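Local coordinates for protein 3',5'-nucleoside bisphosphate phosphatase (Chromobacterium violaceum, PDB 2YB1) that hydrolyses nucleoside 3',5'-bisphosphates to nucleoside 5'-phosphates and orthophosphate, using three manganese ions in a PHP-family active site, at residues G222-S225 with L226-H230. Residues are numbered along the deposited sequence; the frame is centred on the assembly and turned at random.
Sequences GSHS and LDDMH
Ser225 and Asp228 exchange two hydrogen bonds, each side chain taking the backbone N-H of the other. Asp228 OD2 accepts from Ser225 N at 2.9 Å, an almost straight bond (172°) that arrives on the anti side of the carboxylate and 32° out of its plane. In return Ser225 OG accepts from Asp228 N at 3.1 Å. With chi1 at 65°, OG is staggered close to both the N and the C of its own backbone, which points it at the N-H of Asp228 in the first turn. This reciprocal pair is a capping box, with Ser225 as N-cap of helix 226-239: a short hydroxyl side chain suits the N-cap, and an aspartate three residues on can reach back, where its negative charge should also be favoured by the helix dipole. A backbone hydrogen bond from Met229 N to Ser225 O, 3.0 Å, belongs to the same turn. Asp228 CB lies over one face of the His224 imidazole in a CH-pi contact, 4.0 Å from the ring centroid. Histidine suits this place because ND1 can donate a hydrogen bond to Val219 O while NE2 accepts one from Gly193 N; the Phe232 ring meets it with the two planes nearly parallel. A water donates to both Asp228 OD2 (3.0 Å) and Ser223 O, linking the carboxylate to the loop after strand 216-221. There the side chain of Ser223 touches Asp248, a manganese ligand.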
ATOM      1  N   GLY A 222      -9.896  -1.320  -3.697  1.00 14.07           N
ATOM      2  CA  GLY A 222     -10.883  -0.913  -2.721  1.00 15.34           C
ATOM      3  C   GLY A 222     -11.127   0.576  -2.803  1.00 17.60           C
ATOM      4  O   GLY A 222     -12.182   1.058  -2.387  1.00 18.09           O
ATOM      5  N   SER A 223     -10.156   1.294  -3.362  1.00 19.66           N
ATOM      6  CA  SER A 223     -10.227   2.749  -3.526  1.00 23.14           C
ATOM      7  C   SER A 223     -10.843   3.202  -4.859  1.00 22.87           C
ATOM      8  O   SER A 223     -10.882   4.400  -5.140  1.00 26.24           O
ATOM      9  CB  SER A 223      -8.829   3.379  -3.395  1.00 26.25           C
ATOM     10  OG  SER A 223      -8.220   3.080  -2.146  1.00 29.38           O
ATOM     11  N   HIS A 224     -11.310   2.260  -5.677  1.00 15.90           N
ATOM     12  CA  HIS A 224     -11.771   2.587  -7.020  1.00 14.32           C
ATOM     13  C   HIS A 224     -13.270   2.436  -7.180  1.00 15.62           C
ATOM     14  O   HIS A 224     -13.874   1.517  -6.625  1.00 18.12           O
ATOM     15  CB  HIS A 224     -11.073   1.709  -8.064  1.00 12.24           C
ATOM     16  CG  HIS A 224      -9.711   2.195  -8.452  1.00 10.97           C
ATOM     17  ND1 HIS A 224      -8.893   1.499  -9.317  1.00  6.58           N
ATOM     18  CD2 HIS A 224      -9.023   3.306  -8.091  1.00  9.55           C
ATOM     19  CE1 HIS A 224      -7.758   2.160  -9.470  1.00  8.07           C
ATOM     20  NE2 HIS A 224      -7.815   3.264  -8.743  1.00  7.98           N
ATOM     21  N   SER A 225     -13.872   3.334  -7.949  1.00 13.48           N
ATOM     22  CA  SER A 225     -15.244   3.139  -8.357  1.00 13.71           C
ATOM     23  C   SER A 225     -15.231   2.267  -9.602  1.00 13.74           C
ATOM     24  O   SER A 225     -14.165   2.004 -10.185  1.00 11.38           O
ATOM     25  CB  SER A 225     -15.884   4.480  -8.698  1.00 16.54           C
ATOM     26  OG  SER A 225     -15.250   5.045  -9.839  1.00 16.53           O
ATOM     27  N   LEU A 226     -16.410   1.867 -10.057  1.00 15.12           N
ATOM     28  CA  LEU A 226     -16.494   1.070 -11.270  1.00 18.05           C
ATOM     29  C   LEU A 226     -16.001   1.871 -12.467  1.00 14.51           C
ATOM     30  O   LEU A 226     -15.372   1.305 -13.373  1.00 12.78           O
ATOM     31  CB  LEU A 226     -17.919   0.556 -11.506  1.00 22.68           C
ATOM     32  CG  LEU A 226     -18.382  -0.518 -10.511  1.00 26.63           C
ATOM     33  CD1 LEU A 226     -19.804  -0.965 -10.819  1.00 28.52           C
ATOM     34  CD2 LEU A 226     -17.420  -1.714 -10.491  1.00 26.13           C
ATOM     35  N   ASP A 227     -16.284   3.175 -12.480  1.00 13.13           N
ATOM     36  CA  ASP A 227     -15.756   4.049 -13.535  1.00 16.35           C
ATOM     37  C   ASP A 227     -14.234   4.083 -13.502  1.00 12.02           C
ATOM     38  O   ASP A 227     -13.594   4.098 -14.555  1.00 10.01           O
ATOM     39  CB  ASP A 227     -16.304   5.477 -13.441  1.00 22.45           C
ATOM     40  CG  ASP A 227     -17.749   5.582 -13.901  1.00 28.80           C
ATOM     41  OD1 ASP A 227     -18.233   4.640 -14.566  1.00 30.06           O
ATOM     42  OD2 ASP A 227     -18.397   6.611 -13.602  1.00 30.80           O
ATOM     43  N   ASP A 228     -13.661   4.111 -12.297  1.00  9.42           N
ATOM     44  CA  ASP A 228     -12.202   4.057 -12.153  1.00  9.29           C
ATOM     45  C   ASP A 228     -11.663   2.775 -12.769  1.00  7.87           C
ATOM     46  O   ASP A 228     -10.671   2.799 -13.492  1.00  7.57           O
ATOM     47  CB  ASP A 228     -11.759   4.124 -10.684  1.00 10.68           C
ATOM     48  CG  ASP A 228     -11.945   5.508 -10.056  1.00 15.13           C
ATOM     49  OD1 ASP A 228     -11.840   6.531 -10.763  1.00 15.37           O
ATOM     50  OD2 ASP A 228     -12.195   5.569  -8.834  1.00 13.53           O
ATOM     51  N   MET A 229     -12.301   1.641 -12.465  1.00  8.16           N
ATOM     52  CA  MET A 229     -11.834   0.361 -12.990  1.00  8.76           C
ATOM     53  C   MET A 229     -11.827   0.387 -14.503  1.00  9.80           C
ATOM     54  O   MET A 229     -10.869  -0.053 -15.132  1.00  7.99           O
ATOM     55  CB  MET A 229     -12.722  -0.794 -12.533  1.00  8.49           C
ATOM     56  CG  MET A 229     -12.805  -0.975 -11.032  1.00 11.26           C
ATOM     57  SD  MET A 229     -13.601  -2.552 -10.662  1.00 27.28           S
ATOM     58  CE  MET A 229     -12.622  -3.639 -11.679  1.00  4.71           C
ATOM     59  N   HIS A 230     -12.915   0.883 -15.086  1.00  9.15           N
ATOM     60  CA  HIS A 230     -13.015   0.981 -16.539  1.00 12.51           C
ATOM     61  C   HIS A 230     -11.897   1.855 -17.118  1.00 10.64           C
ATOM     62  O   HIS A 230     -11.220   1.478 -18.072  1.00 10.25           O
ATOM     63  CB  HIS A 230     -14.393   1.541 -16.920  1.00 17.53           C
ATOM     64  CG  HIS A 230     -14.557   1.819 -18.383  1.00 22.52           C
ATOM     65  ND1 HIS A 230     -14.958   0.856 -19.285  1.00 24.84           N
ATOM     66  CD2 HIS A 230     -14.384   2.954 -19.099  1.00 24.07           C
ATOM     67  CE1 HIS A 230     -15.023   1.385 -20.493  1.00 24.02           C
ATOM     68  NE2 HIS A 230     -14.682   2.658 -20.408  1.00 25.13           N
TER
HETATM   69  O   HOH W   1     -10.687   6.578  -6.474  1.00 22.06           O